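Local coordinates for trans-isoprenyl diphosphate synthase (Caulobacter crescentus, PDB 3OYR), which probably makes all-trans-octaprenyl diphosphate, precursor of the quinone side chain, by adding five isopentenyl diphosphate units to farnesyl diphosphate, at residues F96-A100 and L136-F141; A227-D232 and A340-R344; A317-L321 and L333-D338. Where two conformers were deposited one is given. Residues are numbered along the deposited sequence.

Interaction 1: residues F96-A100 and L136-F141; sequences FIHTA and LFARAF. With DMA (dimethylallyl diphosphate), chain D.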
# COMPACT_ATOMS: atom_id res chain seq x y z
N PHE B 96 10.01 1.26 -5.17
CA PHE B 96 8.74 1.90 -4.79
C PHE B 96 8.06 1.16 -3.65
O PHE B 96 7.60 1.80 -2.70
CB PHE B 96 7.76 2.01 -5.96
CG PHE B 96 8.05 3.18 -6.89
CD1 PHE B 96 8.62 4.35 -6.41
CD2 PHE B 96 7.72 3.10 -8.23
CE1 PHE B 96 8.89 5.43 -7.27
CE2 PHE B 96 7.98 4.17 -9.09
CZ PHE B 96 8.57 5.34 -8.61
N ILE B 97 8.02 -0.17 -3.73
CA ILE B 97 7.43 -0.94 -2.63
C ILE B 97 8.18 -0.66 -1.33
O ILE B 97 7.57 -0.34 -0.32
CB ILE B 97 7.30 -2.46 -2.92
CG1 ILE B 97 6.14 -2.71 -3.89
CG2 ILE B 97 7.03 -3.24 -1.61
CD1 ILE B 97 6.27 -4.03 -4.72
N HIS B 98 9.51 -0.72 -1.40
CA HIS B 98 10.35 -0.40 -0.25
C HIS B 98 10.07 1.02 0.29
O HIS B 98 9.84 1.20 1.49
CB HIS B 98 11.82 -0.61 -0.62
CG HIS B 98 12.80 -0.10 0.39
ND1 HIS B 98 12.83 -0.56 1.69
CD2 HIS B 98 13.81 0.79 0.28
CE1 HIS B 98 13.81 0.05 2.35
NE2 HIS B 98 14.42 0.88 1.52
N THR B 99 10.02 2.00 -0.62
CA THR B 99 9.79 3.40 -0.26
C THR B 99 8.47 3.59 0.44
O THR B 99 8.38 4.29 1.44
CB THR B 99 9.88 4.35 -1.50
OG1 THR B 99 11.13 4.15 -2.18
CG2 THR B 99 9.77 5.80 -1.06
N ALA B 100 7.43 2.96 -0.11
CA ALA B 100 6.11 2.98 0.49
C ALA B 100 6.07 2.38 1.90
O ALA B 100 5.38 2.91 2.79
CB ALA B 100 5.13 2.25 -0.40
N LEU B 136 2.63 5.09 -4.38
CA LEU B 136 3.86 4.40 -4.78
C LEU B 136 3.65 2.91 -4.93
O LEU B 136 4.17 2.28 -5.87
CB LEU B 136 5.01 4.72 -3.81
CG LEU B 136 5.45 6.21 -3.80
CD1 LEU B 136 6.45 6.51 -2.69
CD2 LEU B 136 6.01 6.65 -5.13
N PHE B 137 2.85 2.36 -4.03
CA PHE B 137 2.50 0.95 -4.08
C PHE B 137 1.78 0.67 -5.39
O PHE B 137 2.13 -0.28 -6.11
CB PHE B 137 1.66 0.55 -2.87
CG PHE B 137 1.44 -0.93 -2.76
CD1 PHE B 137 0.20 -1.50 -3.04
CD2 PHE B 137 2.49 -1.77 -2.40
CE1 PHE B 137 0.00 -2.86 -2.93
CE2 PHE B 137 2.30 -3.12 -2.30
CZ PHE B 137 1.05 -3.67 -2.56
N ALA B 138 0.80 1.51 -5.73
CA ALA B 138 0.08 1.33 -6.99
C ALA B 138 0.98 1.54 -8.22
O ALA B 138 0.88 0.77 -9.20
CB ALA B 138 -1.16 2.22 -7.02
N ARG B 139 1.84 2.55 -8.17
CA ARG B 139 2.83 2.78 -9.22
C ARG B 139 3.74 1.58 -9.44
O ARG B 139 4.00 1.21 -10.59
CB ARG B 139 3.70 4.01 -8.93
CG ARG B 139 3.07 5.35 -9.30
CD ARG B 139 2.60 5.41 -10.77
NE ARG B 139 3.02 6.67 -11.38
CZ ARG B 139 2.75 7.05 -12.62
NH1 ARG B 139 3.20 8.22 -13.06
NH2 ARG B 139 2.04 6.28 -13.42
N ALA B 140 4.20 0.97 -8.34
CA ALA B 140 4.97 -0.26 -8.43
C ALA B 140 4.24 -1.35 -9.25
O ALA B 140 4.83 -1.98 -10.14
CB ALA B 140 5.34 -0.74 -7.03
N PHE B 141 2.94 -1.56 -8.99
CA PHE B 141 2.17 -2.58 -9.75
C PHE B 141 1.87 -2.26 -11.19
O PHE B 141 1.90 -3.15 -12.06
CB PHE B 141 0.91 -3.00 -8.99
CG PHE B 141 1.21 -3.96 -7.89
CD1 PHE B 141 1.72 -3.51 -6.69
CD2 PHE B 141 1.02 -5.32 -8.08
CE1 PHE B 141 2.03 -4.39 -5.67
CE2 PHE B 141 1.31 -6.23 -7.05
CZ PHE B 141 1.82 -5.75 -5.84
C1 DMA D . 15.37 0.29 5.97
O1 DMA D . 16.03 -0.21 4.80
C2 DMA D . 14.40 -0.84 6.08
C3 DMA D . 14.64 -1.90 6.85
C4 DMA D . 15.83 -2.00 7.77
C5 DMA D . 13.64 -3.01 6.78
PA DMA D . 17.49 0.18 4.28
O1A DMA D . 17.86 -0.61 3.04
O2A DMA D . 18.45 0.07 5.44
O3A DMA D . 17.17 1.73 3.95
PB DMA D . 17.68 2.66 2.72
O1B DMA D . 16.80 2.30 1.53
O2B DMA D . 17.33 3.99 3.34
O3B DMA D . 19.14 2.40 2.48
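Leu136 opens the contact with both its backbone and its side chain. Its O lies 3.6 Å from CB of Phe96, and its CD2 is 3.7 Å from CD1 of the Phe96 ring, while its CD1 meets Thr99 CG2 at 3.8 Å. Threonine suits this buried spot because its methyl faces the leucine and its OG1 is satisfied within its own helix by Glu95 O. The small Ala100 lets Leu136 come close, CB to CB at 4.2 Å. One residue on, Phe137 offers its ring to Ile97, with CD2 4.1 Å from Ile97 CG1, and also packs on Phe137 of the second subunit. The two helical segments are nearly antiparallel (168°) and their axes approach to 8.2 Å, a pairing that belongs to the all-helical isoprenoid synthase fold. Helix 87-109, which supplies residues 96-100, carries the calcium-binding Asp105 and Asp109 further along. His98, on another side of the same helix, takes no part in this packing; its NE2 donates a 2.8 Å hydrogen bond to O1B of the chain D dimethylallyl diphosphate. Arg139 contributes only the aliphatic start of its side chain, CB lying 4.2 Å from Phe96 CD2; its guanidinium leads away, with NE hydrogen-bonded to Arg45 O. Ala140 is small enough to sit between two larger residues, its CB 3.8 Å from both Phe96 CB and Ile97 CG1. Last comes Phe141, whose CE1 is 4.4 Å from Ile97 CD1 and whose ring also meets that of Phe141 of the second subunit, planes about 40° apart.

Interaction 2: residues A227-D232 and A340-R344; sequences AFQLAD and AVSRR. With CA (calcium ion), chain F; DMA (dimethylallyl diphosphate), chain D; DMA (dimethylallyl diphosphate), chain G.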
# COMPACT_ATOMS: atom_id res chain seq x y z
N ALA B 227 20.13 -11.69 7.63
CA ALA B 227 21.41 -11.08 8.05
C ALA B 227 21.26 -9.57 8.14
O ALA B 227 21.63 -8.96 9.17
CB ALA B 227 22.54 -11.45 7.04
N PHE B 228 20.68 -8.99 7.09
CA PHE B 228 20.49 -7.55 6.96
C PHE B 228 19.72 -6.99 8.15
O PHE B 228 20.15 -6.02 8.77
CB PHE B 228 19.77 -7.21 5.64
CG PHE B 228 19.70 -5.73 5.34
CD1 PHE B 228 20.77 -5.10 4.69
CD2 PHE B 228 18.58 -4.97 5.70
CE1 PHE B 228 20.72 -3.71 4.43
CE2 PHE B 228 18.52 -3.58 5.43
CZ PHE B 228 19.59 -2.96 4.80
N GLN B 229 18.59 -7.62 8.46
CA GLN B 229 17.72 -7.12 9.53
C GLN B 229 18.32 -7.31 10.93
O GLN B 229 18.20 -6.42 11.79
CB GLN B 229 16.35 -7.77 9.44
CG GLN B 229 15.34 -7.15 10.38
CD GLN B 229 15.16 -5.65 10.15
OE1 GLN B 229 15.00 -5.20 9.02
NE2 GLN B 229 15.18 -4.89 11.22
N LEU B 230 18.96 -8.46 11.15
CA LEU B 230 19.74 -8.69 12.39
C LEU B 230 20.79 -7.60 12.60
O LEU B 230 20.88 -7.04 13.69
CB LEU B 230 20.38 -10.07 12.38
CG LEU B 230 19.37 -11.20 12.59
CD1 LEU B 230 19.98 -12.51 12.21
CD2 LEU B 230 18.91 -11.24 14.00
N ALA B 231 21.56 -7.28 11.55
CA ALA B 231 22.53 -6.18 11.61
C ALA B 231 21.84 -4.84 11.85
O ALA B 231 22.33 -4.04 12.64
CB ALA B 231 23.39 -6.12 10.37
N ASP B 232 20.70 -4.61 11.20
CA ASP B 232 19.92 -3.39 11.43
C ASP B 232 19.46 -3.27 12.87
O ASP B 232 19.53 -2.19 13.47
CB ASP B 232 18.70 -3.32 10.50
CG ASP B 232 17.97 -2.00 10.62
OD1 ASP B 232 16.97 -1.93 11.40
OD2 ASP B 232 18.43 -1.02 9.99
N ALA B 340 26.20 -6.78 4.34
CA ALA B 340 24.98 -6.79 5.15
C ALA B 340 25.26 -6.88 6.66
O ALA B 340 24.63 -6.20 7.45
CB ALA B 340 24.03 -7.89 4.70
N VAL B 341 26.24 -7.71 7.03
CA VAL B 341 26.65 -7.89 8.43
C VAL B 341 27.63 -6.81 8.91
O VAL B 341 27.50 -6.31 10.03
CB VAL B 341 27.26 -9.30 8.64
CG1 VAL B 341 27.61 -9.54 10.09
CG2 VAL B 341 26.29 -10.38 8.15
N SER B 342 28.59 -6.43 8.06
CA SER B 342 29.66 -5.50 8.50
C SER B 342 29.32 -4.00 8.51
O SER B 342 29.93 -3.23 9.27
CB SER B 342 30.95 -5.73 7.71
OG SER B 342 30.82 -5.35 6.36
N ARG B 343 28.34 -3.60 7.69
CA ARG B 343 27.95 -2.18 7.51
C ARG B 343 27.66 -1.39 8.78
O ARG B 343 27.27 -1.95 9.82
CB ARG B 343 26.73 -2.07 6.57
CG ARG B 343 25.48 -2.64 7.18
CD ARG B 343 24.43 -3.11 6.16
NE ARG B 343 23.26 -3.64 6.88
CZ ARG B 343 22.24 -2.89 7.29
NH1 ARG B 343 21.22 -3.44 7.95
NH2 ARG B 343 22.21 -1.60 7.00
N ARG B 344 27.83 -0.08 8.68
CA ARG B 344 27.55 0.87 9.76
C ARG B 344 26.27 1.65 9.50
O ARG B 344 25.81 2.40 10.37
CB ARG B 344 28.73 1.84 9.94
CG ARG B 344 30.09 1.17 10.27
CD ARG B 344 29.97 0.18 11.42
NE ARG B 344 29.45 0.83 12.63
CZ ARG B 344 28.86 0.19 13.64
NH1 ARG B 344 28.70 -1.13 13.62
NH2 ARG B 344 28.43 0.89 14.69
CA CA F . 15.64 -0.69 12.73
C1 DMA D . 15.37 0.29 5.97
O1 DMA D . 16.03 -0.21 4.80
C2 DMA D . 14.40 -0.84 6.08
C3 DMA D . 14.64 -1.90 6.85
C4 DMA D . 15.83 -2.00 7.77
C5 DMA D . 13.64 -3.01 6.78
PA DMA D . 17.49 0.18 4.28
O1A DMA D . 17.86 -0.61 3.04
O2A DMA D . 18.45 0.07 5.44
O3A DMA D . 17.17 1.73 3.95
PB DMA D . 17.68 2.66 2.72
O1B DMA D . 16.80 2.30 1.53
O2B DMA D . 17.33 3.99 3.34
O3B DMA D . 19.14 2.40 2.48
C1 DMA G . 11.06 -2.66 9.39
O1 DMA G . 12.30 -2.54 10.07
C2 DMA G . 10.78 -1.53 8.45
C3 DMA G . 10.25 -1.71 7.23
C4 DMA G . 9.89 -3.05 6.67
C5 DMA G . 10.02 -0.49 6.40
PA DMA G . 12.70 -1.36 11.12
O1A DMA G . 13.78 -1.97 11.96
O2A DMA G . 11.50 -0.71 11.76
O3A DMA G . 13.38 -0.34 10.06
PB DMA G . 13.93 1.15 10.37
O1B DMA G . 14.55 1.42 9.02
O2B DMA G . 14.89 1.00 11.52
O3B DMA G . 12.74 2.00 10.74
O HOH W 1 19.44 -1.22 7.55
O HOH W 2 17.62 0.49 13.36
O HOH W 3 15.90 -2.31 14.40
O HOH W 4 14.55 0.74 14.34
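Arg343 NH1 donates a 2.9 Å hydrogen bond to Phe228 O, a carbonyl that also accepts the helical bond from Asp232 N. The NE of Arg343 turns back to Ala340 O at 3.0 Å, and NH2 donates to water 1 at 2.8 Å. That water in turn donates to Asp232 OD2 (2.6 Å) and to O2A of the chain D dimethylallyl diphosphate (2.7 Å), tying the arginine to the pocket. Asp232 OD1 binds calcium at 2.3 Å, and OD2 also forms a salt bridge with Lys246; Asp232 opens what is consistent with the family's second aspartate-rich motif, on helix 211-238. Arginine suits its place for a second reason: its flat guanidinium stacks on the Phe228 ring, centres 3.7 Å apart and planes at 4°, a cation-pi contact. Around this core the packing needs small residues. Ala231 CB lies 3.2 Å from Ala340 O, Ala340 CB reaches Phe228 CD1 at 4.3 Å, and Ala227 CB meets Val341 CG2 at 4.1 Å. Arg343 is the first residue past helix 328-342 to leave helical geometry; that helix's end and the Arg343 side chain pack on helix 211-238, which also touches helices 68-79, 181-206 and 302-320.

Interaction 3: residues A317-L321 and L333-D338; sequences AKAAL and LEELAD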
# COMPACT_ATOMS: atom_id res chain seq x y z
N ALA B 317 23.51 -17.22 2.64
CA ALA B 317 23.31 -16.45 1.38
C ALA B 317 24.40 -16.73 0.35
O ALA B 317 24.10 -16.99 -0.82
CB ALA B 317 23.17 -14.94 1.65
N LYS B 318 25.66 -16.72 0.79
CA LYS B 318 26.78 -17.01 -0.10
C LYS B 318 26.72 -18.45 -0.64
O LYS B 318 26.93 -18.67 -1.81
CB LYS B 318 28.11 -16.74 0.58
CG LYS B 318 28.30 -15.32 1.05
CD LYS B 318 29.45 -15.21 2.02
CE LYS B 318 30.72 -14.79 1.33
NZ LYS B 318 31.79 -14.44 2.32
N ALA B 319 26.37 -19.41 0.22
CA ALA B 319 26.27 -20.80 -0.19
C ALA B 319 25.09 -21.04 -1.12
O ALA B 319 25.15 -21.92 -1.98
CB ALA B 319 26.22 -21.76 1.07
N ALA B 320 24.03 -20.25 -0.97
CA ALA B 320 22.89 -20.31 -1.91
C ALA B 320 23.24 -20.10 -3.40
O ALA B 320 22.52 -20.55 -4.28
CB ALA B 320 21.80 -19.35 -1.49
N LEU B 321 24.35 -19.42 -3.67
CA LEU B 321 24.79 -19.14 -5.06
C LEU B 321 25.74 -20.17 -5.68
O LEU B 321 26.16 -20.01 -6.84
CB LEU B 321 25.43 -17.76 -5.14
CG LEU B 321 24.57 -16.57 -4.69
CD1 LEU B 321 25.43 -15.33 -4.73
CD2 LEU B 321 23.35 -16.41 -5.59
N LEU B 333 27.71 -10.30 -5.29
CA LEU B 333 26.65 -10.74 -4.37
C LEU B 333 27.20 -11.40 -3.10
O LEU B 333 26.61 -11.29 -2.02
CB LEU B 333 25.67 -11.66 -5.08
CG LEU B 333 24.77 -10.96 -6.11
CD1 LEU B 333 23.78 -11.94 -6.64
CD2 LEU B 333 24.05 -9.77 -5.47
N GLU B 334 28.36 -12.01 -3.21
CA GLU B 334 29.00 -12.54 -2.01
C GLU B 334 29.55 -11.42 -1.15
O GLU B 334 29.43 -11.45 0.08
CB GLU B 334 30.04 -13.58 -2.38
CG GLU B 334 29.39 -14.85 -2.92
CD GLU B 334 30.40 -15.85 -3.46
OE1 GLU B 334 31.53 -15.44 -3.80
OE2 GLU B 334 30.05 -17.04 -3.56
N GLU B 335 30.08 -10.38 -1.79
CA GLU B 335 30.60 -9.25 -1.04
C GLU B 335 29.47 -8.47 -0.37
O GLU B 335 29.65 -7.92 0.73
CB GLU B 335 31.48 -8.35 -1.94
CG GLU B 335 32.82 -9.00 -2.33
CD GLU B 335 33.60 -8.21 -3.38
OE1 GLU B 335 33.01 -7.36 -4.07
OE2 GLU B 335 34.81 -8.45 -3.51
N LEU B 336 28.31 -8.44 -1.01
CA LEU B 336 27.12 -7.80 -0.42
C LEU B 336 26.64 -8.53 0.84
O LEU B 336 26.22 -7.89 1.82
CB LEU B 336 25.99 -7.67 -1.45
CG LEU B 336 24.62 -7.15 -0.97
CD1 LEU B 336 24.70 -5.66 -0.60
CD2 LEU B 336 23.54 -7.38 -2.01
N ALA B 337 26.70 -9.86 0.80
CA ALA B 337 26.34 -10.69 1.96
C ALA B 337 27.17 -10.35 3.20
O ALA B 337 26.62 -10.21 4.29
CB ALA B 337 26.45 -12.18 1.60
N ASP B 338 28.48 -10.19 3.02
CA ASP B 338 29.37 -9.77 4.10
C ASP B 338 29.11 -8.34 4.52
O ASP B 338 29.17 -8.00 5.72
CB ASP B 338 30.84 -9.95 3.67
CG ASP B 338 31.25 -11.42 3.59
OD1 ASP B 338 30.60 -12.25 4.26
OD2 ASP B 338 32.19 -11.74 2.85
O HOH W 5 28.75 -19.43 -3.78
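Helices 302-320 and 328-342 follow one another in the chain and form an antiparallel helical hairpin, part of the C-terminal region of this all-helical isoprenoid synthase. Their backbones come close where the CA atoms of Lys318 and Glu334 are 5.3 Å apart, and those of Ala317 and Ala337 6.5 Å. Near the end of the first segment Leu321 N bonds to Lys318 O at 3.3 Å, a three-residue step, whereas Ala337 N returns to Leu333 O at 3.2 Å in the regular helical manner. The two alanines, Ala317 and Ala337, face each other with CB atoms 4.3 Å apart; with such short side chains the helices can pack closely. Lys318 then lies across the partner helix. Its aliphatic part covers Ala337, CG to CB at 3.7 Å, and its CE is 3.8 Å from Glu334 O. A long, flexible side chain with a charged tip suits this place, because it can cover Ala337 and still form the salt bridge to Asp338, in which Lys318 NZ is 2.8 Å from Asp338 OD2 and makes a weak bond to OD1 at 3.2 Å. On the buried side Leu321 fills the space beside Leu333, CD1 to CB at 3.7 Å. Helix 211-238 adds Tyr220 to this apolar group, touching Ala317 and Leu321, while Leu333 also packs on Ala75 and Leu79 of helix 68-79. Glu334, partly exposed, keeps its carboxylate in contact with solvent: water 5 donates to Glu334 OE2 at 2.7 Å and to Lys318 O at 2.8 Å, bridging the two helices.

Interactions 1 and 2 stand at different walls of one pocket. Their centres are 24 Å apart and their nearest atoms about 7 Å, yet both reach the chain D dimethylallyl diphosphate. The side chain of Asp232, in interaction 2, is about 8 Å from that of Asp105, further along the helix used by interaction 1, so the metal-binding aspartates of two helices face each other across the site. Interaction 3 is nested in the long loop closed by interaction 2 and shares helix 328-342 with it, centres 13 Å apart. It lies further from the chemistry: the side chain of Leu333 is about 14 Å from a bound dimethylallyl diphosphate, and interaction 1 is 27 Å away between centres.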